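Local coordinates for large exoprotein involved in heme utilization or adhesion (Yersinia kristensenii ATCC 33638, PDB 5E3E), which is the C-terminal toxin of a contact-dependent growth inhibition system, a member of the RNase A superfamily that probably acts as a ribonuclease in target bacteria, at residues Thr32-Thr35 / Thr36-Val40; Ser47-Ala50 / Lys51-Tyr55. All coordinates share one frame; numbering follows the deposited sequence.

Contact 1 (Thr32-Thr35 / Thr36-Val40)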
ATOM      1  N   THR B  32       6.569   4.787  16.381  1.00 14.59           N
ATOM      2  CA  THR B  32       7.457   5.414  17.374  1.00 15.84           C
ATOM      3  C   THR B  32       8.481   4.422  17.925  1.00 16.60           C
ATOM      4  O   THR B  32       9.635   4.753  18.106  1.00 17.11           O
ATOM      5  CB  THR B  32       6.626   5.922  18.525  1.00 16.53           C
ATOM      6  OG1 THR B  32       5.673   6.843  17.998  1.00 17.15           O
ATOM      7  CG2 THR B  32       7.496   6.658  19.560  1.00 17.30           C
ATOM      8  N   ASP B  33       8.015   3.229  18.247  1.00 17.15           N
ATOM      9  CA  ASP B  33       8.872   2.227  18.893  1.00 18.52           C
ATOM     10  C   ASP B  33       8.251   0.873  18.796  1.00 18.56           C
ATOM     11  O   ASP B  33       7.133   0.745  18.325  1.00 17.67           O
ATOM     12  CB  ASP B  33       9.147   2.581  20.372  1.00 19.44           C
ATOM     13  CG  ASP B  33       7.901   2.980  21.137  1.00 20.88           C
ATOM     14  OD1 ASP B  33       6.886   2.262  21.087  1.00 22.49           O
ATOM     15  OD2 ASP B  33       7.954   4.024  21.833  1.00 23.16           O
ATOM     16  N   ARG B  34       8.977  -0.147  19.258  1.00 20.02           N
ATOM     17  CA  ARG B  34       8.498  -1.536  19.162  1.00 21.61           C
ATOM     18  C   ARG B  34       7.229  -1.783  19.956  1.00 21.29           C
ATOM     19  O   ARG B  34       6.318  -2.449  19.491  1.00 20.73           O
ATOM     20  CB  ARG B  34       9.614  -2.525  19.578  1.00 25.27           C
ATOM     21  CG  ARG B  34       9.346  -3.972  19.150  1.00 29.10           C
ATOM     22  CD  ARG B  34      10.581  -4.873  19.289  1.00 34.79           C
ATOM     23  NE  ARG B  34      10.745  -5.752  18.110  1.00 41.85           N
ATOM     24  CZ  ARG B  34      11.659  -6.718  17.985  1.00 44.73           C
ATOM     25  NH1 ARG B  34      12.512  -6.987  18.972  1.00 47.55           N
ATOM     26  NH2 ARG B  34      11.708  -7.433  16.862  1.00 46.65           N
ATOM     27  N   THR B  35       7.126  -1.221  21.153  1.00 21.68           N
ATOM     28  CA  THR B  35       5.930  -1.425  21.946  1.00 22.19           C
ATOM     29  C   THR B  35       4.692  -0.911  21.222  1.00 20.98           C
ATOM     30  O   THR B  35       3.643  -1.551  21.237  1.00 21.16           O
ATOM     31  CB  THR B  35       6.075  -0.739  23.316  1.00 23.45           C
ATOM     32  OG1 THR B  35       7.114  -1.405  24.011  1.00 25.60           O
ATOM     33  CG2 THR B  35       4.808  -0.838  24.141  1.00 24.65           C
ATOM     34  N   THR B  36       4.828   0.238  20.584  1.00 20.21           N
ATOM     35  CA  THR B  36       3.735   0.820  19.817  1.00 19.72           C
ATOM     36  C   THR B  36       3.407  -0.017  18.580  1.00 18.88           C
ATOM     37  O   THR B  36       2.251  -0.270  18.303  1.00 17.98           O
ATOM     38  CB  THR B  36       4.093   2.259  19.411  1.00 20.19           C
ATOM     39  OG1 THR B  36       4.408   3.016  20.590  1.00 20.91           O
ATOM     40  CG2 THR B  36       2.965   2.903  18.664  1.00 20.17           C
ATOM     41  N   ALA B  37       4.429  -0.445  17.842  1.00 18.32           N
ATOM     42  CA  ALA B  37       4.192  -1.245  16.641  1.00 18.18           C
ATOM     43  C   ALA B  37       3.465  -2.515  17.005  1.00 18.59           C
ATOM     44  O   ALA B  37       2.557  -2.951  16.290  1.00 18.30           O
ATOM     45  CB  ALA B  37       5.486  -1.573  15.966  1.00 17.72           C
ATOM     46  N   GLU B  38       3.890  -3.138  18.100  1.00 19.93           N
ATOM     47  CA  GLU B  38       3.269  -4.381  18.544  1.00 21.08           C
ATOM     48  C   GLU B  38       1.821  -4.152  18.982  1.00 20.63           C
ATOM     49  O   GLU B  38       0.941  -4.946  18.653  1.00 20.60           O
ATOM     50  CB  GLU B  38       4.103  -5.041  19.650  1.00 23.25           C
ATOM     51  CG  GLU B  38       5.316  -5.796  19.096  1.00 26.53           C
ATOM     52  CD  GLU B  38       6.237  -6.381  20.159  1.00 30.12           C
ATOM     53  OE1 GLU B  38       5.832  -6.535  21.337  1.00 35.17           O
ATOM     54  OE2 GLU B  38       7.392  -6.696  19.811  1.00 32.87           O
ATOM     55  N   ALA B  39       1.584  -3.085  19.733  1.00 20.28           N
ATOM     56  CA  ALA B  39       0.240  -2.769  20.240  1.00 20.65           C
ATOM     57  C   ALA B  39      -0.732  -2.489  19.101  1.00 19.89           C
ATOM     58  O   ALA B  39      -1.859  -2.972  19.108  1.00 21.16           O
ATOM     59  CB  ALA B  39       0.279  -1.568  21.216  1.00 21.29           C
ATOM     60  N   VAL B  40      -0.292  -1.701  18.123  1.00 18.93           N
ATOM     61  CA  VAL B  40      -1.093  -1.375  16.958  1.00 18.60           C
ATOM     62  C   VAL B  40      -1.369  -2.620  16.128  1.00 18.46           C
ATOM     63  O   VAL B  40      -2.510  -2.844  15.724  1.00 18.71           O
ATOM     64  CB  VAL B  40      -0.398  -0.298  16.096  1.00 18.35           C
ATOM     65  CG1 VAL B  40      -1.076  -0.134  14.743  1.00 18.16           C
ATOM     66  CG2 VAL B  40      -0.388   1.046  16.843  1.00 18.16           C
TER
HETATM   67  O   HOH W   1       3.540   6.351  20.295  1.00 35.41           O

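Contact 2 (Ser47-Ala50 / Lys51-Tyr55)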
ATOM      1  N   SER B  47      -9.390  -6.137  15.813  1.00 29.10           N
ATOM      2  CA  SER B  47     -10.553  -5.422  15.292  1.00 29.66           C
ATOM      3  C   SER B  47     -10.943  -5.803  13.850  1.00 29.44           C
ATOM      4  O   SER B  47     -11.995  -5.370  13.373  1.00 30.14           O
ATOM      5  CB  SER B  47     -10.381  -3.914  15.453  1.00 30.39           C
ATOM      6  OG  SER B  47      -9.533  -3.378  14.478  1.00 30.45           O
ATOM      7  N   ASN B  48     -10.126  -6.612  13.166  1.00 27.71           N
ATOM      8  CA  ASN B  48     -10.425  -7.057  11.789  1.00 26.55           C
ATOM      9  C   ASN B  48     -10.541  -8.566  11.669  1.00 26.78           C
ATOM     10  O   ASN B  48     -10.385  -9.123  10.581  1.00 25.86           O
ATOM     11  CB  ASN B  48      -9.337  -6.576  10.833  1.00 25.72           C
ATOM     12  CG  ASN B  48      -9.431  -5.097  10.553  1.00 26.00           C
ATOM     13  OD1 ASN B  48     -10.215  -4.655   9.706  1.00 26.65           O
ATOM     14  ND2 ASN B  48      -8.630  -4.321  11.253  1.00 25.78           N
ATOM     15  N   GLN B  49     -10.814  -9.233  12.775  1.00 28.21           N
ATOM     16  CA  GLN B  49     -10.704 -10.686  12.807  1.00 30.37           C
ATOM     17  C   GLN B  49     -11.737 -11.339  11.906  1.00 30.85           C
ATOM     18  O   GLN B  49     -11.462 -12.386  11.313  1.00 30.27           O
ATOM     19  CB  GLN B  49     -10.830 -11.218  14.239  1.00 32.46           C
ATOM     20  CG  GLN B  49     -10.425 -12.678  14.384  1.00 34.01           C
ATOM     21  CD  GLN B  49      -8.985 -12.917  13.978  1.00 34.70           C
ATOM     22  OE1 GLN B  49      -8.074 -12.263  14.481  1.00 35.37           O
ATOM     23  NE2 GLN B  49      -8.774 -13.839  13.044  1.00 35.79           N
ATOM     24  N   ALA B  50     -12.908 -10.712  11.785  1.00 30.37           N
ATOM     25  CA  ALA B  50     -13.959 -11.197  10.878  1.00 31.95           C
ATOM     26  C   ALA B  50     -13.526 -11.156   9.415  1.00 30.97           C
ATOM     27  O   ALA B  50     -13.730 -12.117   8.666  1.00 30.24           O
ATOM     28  CB  ALA B  50     -15.238 -10.380  11.072  1.00 33.09           C
ATOM     29  N   LYS B  51     -12.951 -10.026   9.018  1.00 29.94           N
ATOM     30  CA  LYS B  51     -12.349  -9.830   7.700  1.00 29.40           C
ATOM     31  C   LYS B  51     -11.181 -10.825   7.411  1.00 28.13           C
ATOM     32  O   LYS B  51     -11.057 -11.353   6.297  1.00 27.07           O
ATOM     33  CB  LYS B  51     -11.861  -8.386   7.640  1.00 31.37           C
ATOM     34  CG  LYS B  51     -11.476  -7.837   6.302  1.00 32.46           C
ATOM     35  CD  LYS B  51     -11.042  -6.394   6.463  1.00 33.20           C
ATOM     36  CE  LYS B  51     -10.401  -5.877   5.195  1.00 34.36           C
ATOM     37  NZ  LYS B  51      -9.976  -4.459   5.384  1.00 35.38           N
ATOM     38  N   ILE B  52     -10.335 -11.084   8.403  1.00 25.58           N
ATOM     39  CA  ILE B  52      -9.245 -12.046   8.244  1.00 25.84           C
ATOM     40  C   ILE B  52      -9.816 -13.468   8.058  1.00 27.61           C
ATOM     41  O   ILE B  52      -9.331 -14.253   7.223  1.00 27.18           O
ATOM     42  CB  ILE B  52      -8.303 -12.039   9.463  1.00 25.48           C
ATOM     43  CG1 ILE B  52      -7.536 -10.710   9.538  1.00 25.71           C
ATOM     44  CG2 ILE B  52      -7.316 -13.197   9.400  1.00 25.15           C
ATOM     45  CD1 ILE B  52      -6.897 -10.456  10.890  1.00 25.98           C
ATOM     46  N   ASP B  53     -10.827 -13.785   8.858  1.00 30.19           N
ATOM     47  CA  ASP B  53     -11.443 -15.127   8.832  1.00 32.66           C
ATOM     48  C   ASP B  53     -12.084 -15.400   7.484  1.00 31.85           C
ATOM     49  O   ASP B  53     -11.900 -16.475   6.939  1.00 32.38           O
ATOM     50  CB  ASP B  53     -12.465 -15.301   9.975  1.00 35.00           C
ATOM     51  CG  ASP B  53     -11.803 -15.507  11.346  1.00 37.85           C
ATOM     52  OD1 ASP B  53     -10.569 -15.766  11.424  1.00 39.39           O
ATOM     53  OD2 ASP B  53     -12.538 -15.419  12.364  1.00 40.47           O
ATOM     54  N   SER B  54     -12.808 -14.428   6.938  1.00 31.64           N
ATOM     55  CA  SER B  54     -13.384 -14.561   5.585  1.00 31.65           C
ATOM     56  C   SER B  54     -12.308 -14.679   4.528  1.00 29.42           C
ATOM     57  O   SER B  54     -12.454 -15.450   3.587  1.00 28.92           O
ATOM     58  CB  SER B  54     -14.256 -13.354   5.229  1.00 32.71           C
ATOM     59  OG  SER B  54     -15.279 -13.185   6.193  1.00 36.39           O
ATOM     60  N   TYR B  55     -11.247 -13.877   4.676  1.00 26.84           N
ATOM     61  CA  TYR B  55     -10.138 -13.887   3.728  1.00 25.48           C
ATOM     62  C   TYR B  55      -9.496 -15.279   3.675  1.00 26.28           C
ATOM     63  O   TYR B  55      -9.293 -15.813   2.589  1.00 27.22           O
ATOM     64  CB  TYR B  55      -9.111 -12.788   4.060  1.00 23.95           C
ATOM     65  CG  TYR B  55      -7.750 -12.970   3.411  1.00 22.30           C
ATOM     66  CD1 TYR B  55      -7.528 -12.596   2.075  1.00 21.51           C
ATOM     67  CD2 TYR B  55      -6.691 -13.510   4.115  1.00 22.21           C
ATOM     68  CE1 TYR B  55      -6.293 -12.752   1.491  1.00 20.98           C
ATOM     69  CE2 TYR B  55      -5.449 -13.669   3.529  1.00 21.82           C
ATOM     70  CZ  TYR B  55      -5.266 -13.282   2.205  1.00 21.48           C
ATOM     71  OH  TYR B  55      -4.047 -13.446   1.589  1.00 21.96           O
TER
HETATM   72  O   HOH W   2      -9.408  -2.663   7.797  1.00 19.19           O

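Contact 1 (Thr32-Thr35 / Thr36-Val40)
Asp33 and Thr36 meet at the first turn of helix 34-47, their side chains crossing at about a right angle. Asp33 is the N-cap. Its OD1 accepts the backbone N-H of Thr36, with 2.9 Å from Thr36 N to Asp33 OD1, and is met nearly along its C-O axis. The same oxygen takes the hydroxyl of Thr36, which donates at 2.6 Å from Thr36 OG1 to Asp33 OD1. This second donor approaches from above the carboxylate, 38° out of its plane. Two bonds from one residue therefore grip a single oxygen. The chi1 of Asp33 (47°) turns its carboxylate back to the first turn, and that of Thr36 sets OG1 beside its own backbone N, so both donors can reach the one oxygen. A water hydrogen-bonds to Thr32 OG1 and gives a weak bond to Thr36 OG1, so it links the residue before the cap to the first turn.

The backbone then takes over. Ala37 N donates to Asp33 O at 3.0 Å, Glu38 N to Arg34 O at 2.9 Å, and Ala39 N to Thr35 O at 3.0 Å. On the outer side, Glu38 slants across Arg34, four residues back, with the guanidinium and carboxylate planes 44° apart. Glu38 OE2 lies 3.4 Å from Arg34 CG and touches the aliphatic part of that chain. The salt bridge is long, 3.9 Å from Arg34 NE to Glu38 OE2. The pair is held by charge alone, since the oxygen stands off the plane of the guanidinium and none of its N-H bonds is aimed there. On the side toward the sheet, Ala37 and Val40 touch Phe31 of strand 27-31. The chemistry is that of a side-chain N-cap: a carboxylate satisfies a first-turn N-H, and its negative charge would probably interact favourably with the positive end of the helix dipole.

Contact 2 (Ser47-Ala50 / Lys51-Tyr55)
Asn48 lies alongside Lys51, both side chains pointing the same way, with Asn48 OD1 3.8 Å from Lys51 CD. Lys51 is fully extended, its CG anti to the backbone N (chi1 -167°). A water joins their ends: it donates to Asn48 OD1 at 2.9 Å and accepts from Lys51 NZ at 3.1 Å. Both ends also have partners beyond the turn. Asn48 ND2 donates to Ala44 O and Asp67 O, and Lys51 NZ to Glu65 O. Asn48 holds the N-cap position of helix 49-58, but its side chain makes no capping bond. Its carbonyl oxygen accepts from Ile52 N in the usual helical way.

Elsewhere on the turn, Gln49 bends at chi2 (60°) and crosses Asp53 obliquely. Gln49 NE2 donates to Asp53 OD1 at 3.1 Å. The acceptor lies in the amide plane of Gln49, yet the donor comes from above the carboxylate, 49° out of its plane. Ala50 O is gripped twice by Ser54, by Ser54 N at 3.0 Å and Ser54 OG at 3.1 Å, from opposite faces of the carbonyl plane. Lys51, Ile52 and Tyr55 touch Leu64 of strand 63-68. The polar bonds thus divide: Asn48 and Lys51 tie the helix start to the sheet backbone, while Gln49, Asp53 and Ser54 brace the turn within itself.

Contacts 1 and 2 lie in series on two successive helices, 34-47 and 49-58, with centres about 21 Å apart and no touch between them. Both are surface contacts at a helix start, and each has one buried residue among those that touch. They differ in how the N-cap residue is used. In contact 1 its side chain bonds to one N-H and one hydroxyl of its own first turn. In contact 2 it turns to a neighbouring helix and strand. The i to i+4 side-chain pairs differ too: a long ion pair in contact 1, a neutral amide donating to a carboxylate in contact 2. Their inner faces rest on different strands, 27-31 and 63-68.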